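PDB 6BA9: iron aquisition yersiniabactin synthesis enzyme, YbtT from Escherichia coli, which acts as a low-specificity type II thioesterase, probably hydrolysing thioesters, and maintains production of the metallophore yersiniabactin. Local coordinates for residues Ala29-Leu43 with Pro229-Val241. The protein carries 1 engineered substitution. Residues are numbered along the deposited sequence; the frame is centred on the assembly and turned at random.
Sequences AFRHWQAEQLADCAL and PIQQARSFFTQIV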
ATOM      1  N   ALA A  29     -10.433  -8.054   1.404  1.00 18.28           N
ATOM      2  CA  ALA A  29      -9.692  -7.738   2.618  1.00 19.23           C
ATOM      3  C   ALA A  29     -10.089  -6.390   3.202  1.00 20.49           C
ATOM      4  O   ALA A  29      -9.890  -6.169   4.402  1.00 20.51           O
ATOM      5  CB  ALA A  29      -8.189  -7.781   2.327  1.00 20.23           C
ATOM      6  N   PHE A  30     -10.673  -5.506   2.393  1.00 17.09           N
ATOM      7  CA  PHE A  30     -11.008  -4.137   2.777  1.00 17.36           C
ATOM      8  C   PHE A  30     -12.512  -3.927   2.945  1.00 19.72           C
ATOM      9  O   PHE A  30     -12.981  -2.785   3.027  1.00 17.81           O
ATOM     10  CB  PHE A  30     -10.382  -3.149   1.781  1.00 17.08           C
ATOM     11  CG  PHE A  30      -8.891  -3.135   1.837  1.00 16.59           C
ATOM     12  CD1 PHE A  30      -8.145  -4.049   1.118  1.00 18.18           C
ATOM     13  CD2 PHE A  30      -8.220  -2.229   2.642  1.00 17.43           C
ATOM     14  CE1 PHE A  30      -6.779  -4.060   1.202  1.00 17.77           C
ATOM     15  CE2 PHE A  30      -6.834  -2.241   2.720  1.00 18.10           C
ATOM     16  CZ  PHE A  30      -6.121  -3.167   1.994  1.00 17.44           C
ATOM     17  N   ARG A  31     -13.278  -5.015   3.045  1.00 20.54           N
ATOM     18  CA  ARG A  31     -14.725  -4.890   3.176  1.00 22.22           C
ATOM     19  C   ARG A  31     -15.115  -4.086   4.414  1.00 19.36           C
ATOM     20  O   ARG A  31     -16.100  -3.347   4.385  1.00 22.08           O
ATOM     21  CB  ARG A  31     -15.344  -6.288   3.222  1.00 26.44           C
ATOM     22  CG  ARG A  31     -16.862  -6.310   3.304  1.00 35.67           C
ATOM     23  CD  ARG A  31     -17.404  -7.735   3.239  1.00 46.52           C
ATOM     24  NE  ARG A  31     -16.734  -8.504   2.192  1.00 52.82           N
ATOM     25  CZ  ARG A  31     -17.132  -8.575   0.925  1.00 54.83           C
ATOM     26  NH1 ARG A  31     -18.222  -7.929   0.515  1.00 57.33           N
ATOM     27  NH2 ARG A  31     -16.432  -9.302   0.062  1.00 45.81           N
ATOM     28  N   HIS A  32     -14.363  -4.226   5.508  1.00 20.26           N
ATOM     29  CA  HIS A  32     -14.680  -3.475   6.722  1.00 20.86           C
ATOM     30  C   HIS A  32     -14.661  -1.970   6.473  1.00 20.96           C
ATOM     31  O   HIS A  32     -15.451  -1.224   7.071  1.00 19.84           O
ATOM     32  CB  HIS A  32     -13.716  -3.852   7.847  1.00 21.42           C
ATOM     33  CG  HIS A  32     -13.917  -3.058   9.100  1.00 31.17           C
ATOM     34  ND1 HIS A  32     -15.097  -3.084   9.813  1.00 39.98           N
ATOM     35  CD2 HIS A  32     -13.093  -2.212   9.766  1.00 32.86           C
ATOM     36  CE1 HIS A  32     -14.995  -2.288  10.862  1.00 39.23           C
ATOM     37  NE2 HIS A  32     -13.788  -1.749  10.858  1.00 38.01           N
ATOM     38  N   TRP A  33     -13.782  -1.504   5.586  1.00 18.22           N
ATOM     39  CA  TRP A  33     -13.788  -0.085   5.239  1.00 17.69           C
ATOM     40  C   TRP A  33     -15.086   0.329   4.564  1.00 18.70           C
ATOM     41  O   TRP A  33     -15.525   1.474   4.704  1.00 18.99           O
ATOM     42  CB  TRP A  33     -12.610   0.243   4.320  1.00 17.64           C
ATOM     43  CG  TRP A  33     -11.279   0.323   4.986  1.00 16.47           C
ATOM     44  CD1 TRP A  33     -10.970   0.042   6.278  1.00 15.43           C
ATOM     45  CD2 TRP A  33     -10.061   0.728   4.363  1.00 15.39           C
ATOM     46  NE1 TRP A  33      -9.631   0.247   6.509  1.00 15.70           N
ATOM     47  CE2 TRP A  33      -9.052   0.681   5.339  1.00 15.07           C
ATOM     48  CE3 TRP A  33      -9.730   1.140   3.069  1.00 15.32           C
ATOM     49  CZ2 TRP A  33      -7.731   1.027   5.063  1.00 16.18           C
ATOM     50  CZ3 TRP A  33      -8.430   1.482   2.799  1.00 16.29           C
ATOM     51  CH2 TRP A  33      -7.446   1.432   3.789  1.00 16.35           C
ATOM     52  N   GLN A  34     -15.712  -0.573   3.816  1.00 23.24           N
ATOM     53  CA  GLN A  34     -16.993  -0.256   3.193  1.00 27.54           C
ATOM     54  C   GLN A  34     -18.147  -0.258   4.181  1.00 26.12           C
ATOM     55  O   GLN A  34     -19.203   0.312   3.880  1.00 34.45           O
ATOM     56  CB  GLN A  34     -17.286  -1.247   2.071  1.00 31.39           C
ATOM     57  CG  GLN A  34     -16.296  -1.162   0.948  1.00 28.63           C
ATOM     58  CD  GLN A  34     -16.572  -2.172  -0.143  1.00 36.96           C
ATOM     59  OE1 GLN A  34     -16.112  -3.315  -0.081  1.00 38.90           O
ATOM     60  NE2 GLN A  34     -17.335  -1.756  -1.150  1.00 41.65           N
ATOM     61  N   ALA A  35     -17.985  -0.879   5.348  1.00 28.31           N
ATOM     62  CA  ALA A  35     -19.065  -0.888   6.323  1.00 30.80           C
ATOM     63  C   ALA A  35     -19.381   0.512   6.821  1.00 31.58           C
ATOM     64  O   ALA A  35     -20.488   0.750   7.313  1.00 33.54           O
ATOM     65  CB  ALA A  35     -18.697  -1.769   7.517  1.00 33.18           C
ATOM     66  N   GLU A  36     -18.435   1.446   6.711  1.00 26.42           N
ATOM     67  CA  GLU A  36     -18.627   2.749   7.327  1.00 23.04           C
ATOM     68  C   GLU A  36     -17.602   3.759   6.821  1.00 21.84           C
ATOM     69  O   GLU A  36     -16.400   3.508   6.893  1.00 23.26           O
ATOM     70  CB  GLU A  36     -18.500   2.598   8.841  1.00 28.65           C
ATOM     71  CG  GLU A  36     -18.692   3.887   9.611  1.00 28.01           C
ATOM     72  CD  GLU A  36     -18.562   3.710  11.117  1.00 37.14           C
ATOM     73  OE1 GLU A  36     -18.945   4.644  11.851  1.00 34.99           O
ATOM     74  OE2 GLU A  36     -18.067   2.646  11.570  1.00 40.79           O
ATOM     75  N   GLN A  37     -18.069   4.905   6.339  1.00 21.99           N
ATOM     76  CA  GLN A  37     -17.185   5.962   5.864  1.00 19.02           C
ATOM     77  C   GLN A  37     -16.594   6.719   7.051  1.00 20.15           C
ATOM     78  O   GLN A  37     -17.331   7.290   7.867  1.00 22.19           O
ATOM     79  CB  GLN A  37     -17.948   6.893   4.930  1.00 21.39           C
ATOM     80  CG  GLN A  37     -17.122   8.028   4.385  1.00 22.51           C
ATOM     81  CD  GLN A  37     -17.642   8.557   3.065  1.00 20.89           C
ATOM     82  OE1 GLN A  37     -18.692   8.132   2.574  1.00 24.12           O
ATOM     83  NE2 GLN A  37     -16.904   9.474   2.473  1.00 20.34           N
ATOM     84  N   LEU A  38     -15.265   6.731   7.152  1.00 16.67           N
ATOM     85  CA  LEU A  38     -14.581   7.280   8.313  1.00 16.52           C
ATOM     86  C   LEU A  38     -13.939   8.645   8.070  1.00 17.21           C
ATOM     87  O   LEU A  38     -13.357   9.223   9.001  1.00 18.54           O
ATOM     88  CB  LEU A  38     -13.530   6.293   8.813  1.00 17.17           C
ATOM     89  CG  LEU A  38     -14.125   4.956   9.251  1.00 19.48           C
ATOM     90  CD1 LEU A  38     -13.067   3.921   9.581  1.00 20.01           C
ATOM     91  CD2 LEU A  38     -15.015   5.156  10.479  1.00 24.10           C
ATOM     92  N   ALA A  39     -14.033   9.171   6.858  1.00 17.35           N
ATOM     93  CA  ALA A  39     -13.559  10.508   6.530  1.00 17.23           C
ATOM     94  C   ALA A  39     -14.319  10.938   5.291  1.00 16.23           C
ATOM     95  O   ALA A  39     -14.889  10.107   4.586  1.00 18.10           O
ATOM     96  CB  ALA A  39     -12.048  10.548   6.265  1.00 19.60           C
ATOM     97  N   ASP A  40     -14.330  12.248   5.027  1.00 17.38           N
ATOM     98  CA  ASP A  40     -15.206  12.786   3.986  1.00 16.56           C
ATOM     99  C   ASP A  40     -14.638  12.703   2.562  1.00 16.25           C
ATOM    100  O   ASP A  40     -15.372  12.977   1.599  1.00 18.29           O
ATOM    101  CB  ASP A  40     -15.551  14.236   4.321  1.00 18.39           C
ATOM    102  CG  ASP A  40     -16.459  14.357   5.546  1.00 21.54           C
ATOM    103  OD1 ASP A  40     -16.987  13.339   6.038  1.00 18.03           O
ATOM    104  OD2 ASP A  40     -16.622  15.497   6.008  1.00 21.77           O
ATOM    105  N   CYS A  41     -13.367  12.343   2.401  1.00 15.66           N
ATOM    106  CA  CYS A  41     -12.788  12.221   1.075  1.00 15.95           C
ATOM    107  C   CYS A  41     -13.400  11.037   0.345  1.00 15.28           C
ATOM    108  O   CYS A  41     -13.870  10.081   0.962  1.00 14.72           O
ATOM    109  CB  CYS A  41     -11.279  11.974   1.202  1.00 16.33           C
ATOM    110  SG  CYS A  41     -10.810  10.583   2.270  1.00 17.32           S
ATOM    111  N   ALA A  42     -13.369  11.099  -0.985  1.00 14.69           N
ATOM    112  CA  ALA A  42     -13.523   9.894  -1.780  1.00 14.24           C
ATOM    113  C   ALA A  42     -12.373   8.956  -1.448  1.00 14.43           C
ATOM    114  O   ALA A  42     -11.276   9.396  -1.092  1.00 15.09           O
ATOM    115  CB  ALA A  42     -13.517  10.230  -3.271  1.00 17.31           C
ATOM    116  N   LEU A  43     -12.655   7.656  -1.501  1.00 13.42           N
ATOM    117  CA  LEU A  43     -11.679   6.614  -1.215  1.00 13.16           C
ATOM    118  C   LEU A  43     -11.776   5.544  -2.289  1.00 14.80           C
ATOM    119  O   LEU A  43     -12.861   5.008  -2.546  1.00 15.19           O
ATOM    120  CB  LEU A  43     -11.940   5.952   0.131  1.00 14.53           C
ATOM    121  CG  LEU A  43     -11.073   4.744   0.501  1.00 14.04           C
ATOM    122  CD1 LEU A  43      -9.589   5.105   0.630  1.00 15.13           C
ATOM    123  CD2 LEU A  43     -11.549   4.133   1.815  1.00 15.85           C
ATOM    124  N   PRO A 229      -4.381  -1.212   9.574  1.00 13.44           N
ATOM    125  CA  PRO A 229      -5.206  -0.335   8.720  1.00 13.29           C
ATOM    126  C   PRO A 229      -6.658  -0.765   8.649  1.00 14.99           C
ATOM    127  O   PRO A 229      -7.552   0.079   8.467  1.00 15.41           O
ATOM    128  CB  PRO A 229      -4.517  -0.397   7.352  1.00 15.03           C
ATOM    129  CG  PRO A 229      -3.082  -0.697   7.696  1.00 13.84           C
ATOM    130  CD  PRO A 229      -3.182  -1.687   8.854  1.00 13.13           C
ATOM    131  N   ILE A 230      -6.900  -2.065   8.762  1.00 15.29           N
ATOM    132  CA  ILE A 230      -8.240  -2.642   8.712  1.00 16.84           C
ATOM    133  C   ILE A 230      -8.813  -2.816  10.108  1.00 20.64           C
ATOM    134  O   ILE A 230      -9.905  -2.338  10.404  1.00 22.23           O
ATOM    135  CB  ILE A 230      -8.188  -3.973   7.933  1.00 20.26           C
ATOM    136  CG1 ILE A 230      -7.816  -3.690   6.467  1.00 22.24           C
ATOM    137  CG2 ILE A 230      -9.519  -4.705   8.028  1.00 19.82           C
ATOM    138  CD1 ILE A 230      -7.281  -4.921   5.731  1.00 29.63           C
ATOM    139  N   GLN A 231      -8.055  -3.452  10.995  1.00 15.99           N
ATOM    140  CA  GLN A 231      -8.547  -3.746  12.338  1.00 18.69           C
ATOM    141  C   GLN A 231      -8.639  -2.500  13.212  1.00 21.75           C
ATOM    142  O   GLN A 231      -9.436  -2.475  14.160  1.00 24.26           O
ATOM    143  CB  GLN A 231      -7.641  -4.788  12.987  1.00 20.70           C
ATOM    144  CG  GLN A 231      -7.501  -6.071  12.173  1.00 26.36           C
ATOM    145  CD  GLN A 231      -8.770  -6.880  12.182  1.00 31.86           C
ATOM    146  OE1 GLN A 231      -9.396  -7.043  13.225  1.00 43.06           O
ATOM    147  NE2 GLN A 231      -9.173  -7.377  11.020  1.00 37.56           N
ATOM    148  N   GLN A 232      -7.830  -1.479  12.936  1.00 16.46           N
ATOM    149  CA  GLN A 232      -7.858  -0.212  13.653  1.00 16.80           C
ATOM    150  C   GLN A 232      -8.089   0.918  12.651  1.00 17.22           C
ATOM    151  O   GLN A 232      -7.417   1.951  12.679  1.00 16.75           O
ATOM    152  CB  GLN A 232      -6.551  -0.022  14.425  1.00 19.98           C
ATOM    153  CG  GLN A 232      -6.272  -1.097  15.480  1.00 21.13           C
ATOM    154  CD  GLN A 232      -7.332  -1.173  16.537  1.00 27.94           C
ATOM    155  OE1 GLN A 232      -7.938  -0.166  16.907  1.00 29.00           O
ATOM    156  NE2 GLN A 232      -7.568  -2.379  17.040  1.00 28.53           N
ATOM    157  N   ALA A 233      -9.079   0.718  11.782  1.00 15.39           N
ATOM    158  CA  ALA A 233      -9.389   1.683  10.727  1.00 15.77           C
ATOM    159  C   ALA A 233      -9.624   3.086  11.278  1.00 16.18           C
ATOM    160  O   ALA A 233      -9.218   4.075  10.667  1.00 15.58           O
ATOM    161  CB  ALA A 233     -10.610   1.213   9.951  1.00 16.12           C
ATOM    162  N   ARG A 234     -10.315   3.199  12.418  1.00 16.50           N
ATOM    163  CA  ARG A 234     -10.592   4.524  12.960  1.00 19.89           C
ATOM    164  C   ARG A 234      -9.301   5.276  13.266  1.00 19.32           C
ATOM    165  O   ARG A 234      -9.162   6.451  12.918  1.00 18.19           O
ATOM    166  CB  ARG A 234     -11.495   4.420  14.193  1.00 20.21           C
ATOM    167  CG  ARG A 234     -12.894   3.946  13.839  1.00 24.51           C
ATOM    168  CD  ARG A 234     -13.877   4.027  14.996  1.00 28.31           C
ATOM    169  NE  ARG A 234     -15.022   3.155  14.744  1.00 38.13           N
ATOM    170  CZ  ARG A 234     -16.151   3.523  14.145  1.00 41.28           C
ATOM    171  NH1 ARG A 234     -16.342   4.775  13.735  1.00 36.30           N
ATOM    172  NH2 ARG A 234     -17.111   2.622  13.963  1.00 45.20           N
ATOM    173  N   SER A 235      -8.325   4.603  13.888  1.00 17.56           N
ATOM    174  CA  SER A 235      -7.038   5.233  14.165  1.00 17.93           C
ATOM    175  C   SER A 235      -6.286   5.561  12.874  1.00 18.55           C
ATOM    176  O   SER A 235      -5.676   6.635  12.751  1.00 18.92           O
ATOM    177  CB  SER A 235      -6.200   4.313  15.053  1.00 22.90           C
ATOM    178  OG  SER A 235      -6.845   4.070  16.291  1.00 29.67           O
ATOM    179  N   PHE A 236      -6.306   4.634  11.910  1.00 17.78           N
ATOM    180  CA  PHE A 236      -5.607   4.830  10.639  1.00 16.40           C
ATOM    181  C   PHE A 236      -6.118   6.075   9.922  1.00 15.27           C
ATOM    182  O   PHE A 236      -5.341   6.963   9.557  1.00 16.10           O
ATOM    183  CB  PHE A 236      -5.812   3.554   9.808  1.00 14.81           C
ATOM    184  CG  PHE A 236      -5.094   3.523   8.470  1.00 13.57           C
ATOM    185  CD1 PHE A 236      -3.744   3.226   8.388  1.00 14.62           C
ATOM    186  CD2 PHE A 236      -5.806   3.711   7.285  1.00 16.93           C
ATOM    187  CE1 PHE A 236      -3.115   3.159   7.159  1.00 15.64           C
ATOM    188  CE2 PHE A 236      -5.173   3.650   6.057  1.00 17.07           C
ATOM    189  CZ  PHE A 236      -3.831   3.377   5.999  1.00 16.99           C
ATOM    190  N   PHE A 237      -7.430   6.173   9.728  1.00 15.68           N
ATOM    191  CA  PHE A 237      -7.971   7.342   9.041  1.00 14.57           C
ATOM    192  C   PHE A 237      -7.829   8.617   9.855  1.00 15.99           C
ATOM    193  O   PHE A 237      -7.596   9.677   9.273  1.00 15.99           O
ATOM    194  CB  PHE A 237      -9.402   7.101   8.562  1.00 15.44           C
ATOM    195  CG  PHE A 237      -9.464   6.121   7.420  1.00 15.29           C
ATOM    196  CD1 PHE A 237      -9.045   6.500   6.150  1.00 16.32           C
ATOM    197  CD2 PHE A 237      -9.886   4.827   7.617  1.00 16.50           C
ATOM    198  CE1 PHE A 237      -9.075   5.601   5.099  1.00 15.63           C
ATOM    199  CE2 PHE A 237      -9.920   3.934   6.582  1.00 16.04           C
ATOM    200  CZ  PHE A 237      -9.508   4.321   5.315  1.00 15.74           C
ATOM    201  N   THR A 238      -7.943   8.539  11.182  1.00 16.19           N
ATOM    202  CA  THR A 238      -7.720   9.718  12.011  1.00 18.31           C
ATOM    203  C   THR A 238      -6.347  10.319  11.751  1.00 17.78           C
ATOM    204  O   THR A 238      -6.212  11.537  11.574  1.00 17.79           O
ATOM    205  CB  THR A 238      -7.859   9.360  13.486  1.00 18.82           C
ATOM    206  OG1 THR A 238      -9.199   8.962  13.740  1.00 23.76           O
ATOM    207  CG2 THR A 238      -7.516  10.565  14.347  1.00 22.29           C
ATOM    208  N   GLN A 239      -5.309   9.477  11.710  1.00 17.25           N
ATOM    209  CA  GLN A 239      -3.971  10.027  11.537  1.00 17.19           C
ATOM    210  C   GLN A 239      -3.785  10.596  10.143  1.00 16.94           C
ATOM    211  O   GLN A 239      -3.106  11.610   9.968  1.00 17.50           O
ATOM    212  CB  GLN A 239      -2.911   8.976  11.861  1.00 18.98           C
ATOM    213  CG  GLN A 239      -2.933   8.541  13.313  1.00 20.07           C
ATOM    214  CD  GLN A 239      -2.794   9.710  14.276  1.00 23.35           C
ATOM    215  OE1 GLN A 239      -2.078  10.663  14.006  1.00 23.22           O
ATOM    216  NE2 GLN A 239      -3.514   9.646  15.392  1.00 32.78           N
ATOM    217  N   ILE A 240      -4.376   9.971   9.125  1.00 15.76           N
ATOM    218  CA  ILE A 240      -4.293  10.542   7.784  1.00 15.70           C
ATOM    219  C   ILE A 240      -4.942  11.921   7.752  1.00 16.45           C
ATOM    220  O   ILE A 240      -4.344  12.901   7.301  1.00 18.60           O
ATOM    221  CB  ILE A 240      -4.916   9.580   6.754  1.00 15.51           C
ATOM    222  CG1 ILE A 240      -4.076   8.306   6.688  1.00 16.65           C
ATOM    223  CG2 ILE A 240      -5.030  10.235   5.411  1.00 17.60           C
ATOM    224  CD1 ILE A 240      -4.672   7.210   5.838  1.00 17.44           C
ATOM    225  N   VAL A 241      -6.185  12.026   8.221  1.00 15.93           N
ATOM    226  CA  VAL A 241      -6.877  13.309   8.107  1.00 19.28           C
ATOM    227  C   VAL A 241      -6.147  14.397   8.886  1.00 17.82           C
ATOM    228  O   VAL A 241      -5.964  15.516   8.386  1.00 21.22           O
ATOM    229  CB  VAL A 241      -8.349  13.176   8.540  1.00 19.44           C
ATOM    230  CG1 VAL A 241      -9.032  14.552   8.490  1.00 23.70           C
ATOM    231  CG2 VAL A 241      -9.080  12.197   7.664  1.00 22.29           C
TER
HETATM  232  O   HOH W   1     -11.538  -1.257  12.333  1.00 33.54           O
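Trp-33 fits knob-into-hole among Ile-230, Ala-233, Phe-236 and Phe-237, where the last long helix of this alpha/beta-hydrolase fold packs against the short helix and loop leading to strand 42-46. Phe-237 presents its CE2-CZ edge to the indole face in a T-shaped stack, its centroid 4.8 Å from that of the six-membered ring of Trp-33 and the planes at 67°. On the opposite indole face Phe-30 brings its CD2 edge over the rim; Met-19 and Leu-17 of strand 16-20 touch Trp-33 and Phe-237 from the sheet.

An indole suits this buried place because it can also donate: Trp-33 NE1 donates to Pro-229 O at 2.9 Å, the acceptor lying in the ring plane although NE1 stands above the carbonyl plane. Small Ala-233 lets both Trp-33 and Leu-38 come close, its CB 3.7 Å from Leu-38 CD1. Ile-230, beta-branched and so rotationally restricted, sends its CD1 methyl over one face of the Phe-30 ring, a CH-pi contact. Farther along helix 233-243, Val-241 CG2 meets Ala-39 CB of the loop.

Toward solvent, a water bridges His-32 NE2, Ile-230 O and Ala-233 N, serving backbone groups at the break between the two helices. Beyond it Leu-38 CD2 packs against Arg-234 NH1; the arginine chain, extended from CG to NE, reaches Glu-36. In this salt bridge the carboxylate and guanidinium planes are 73° apart: Arg-234 NH1 meets Glu-36 OE1 at 3.2 Å from above the carboxylate plane, while the 2.6 Å bond from Arg-234 NH2 to Glu-36 OE2 is bent to 117° and weak.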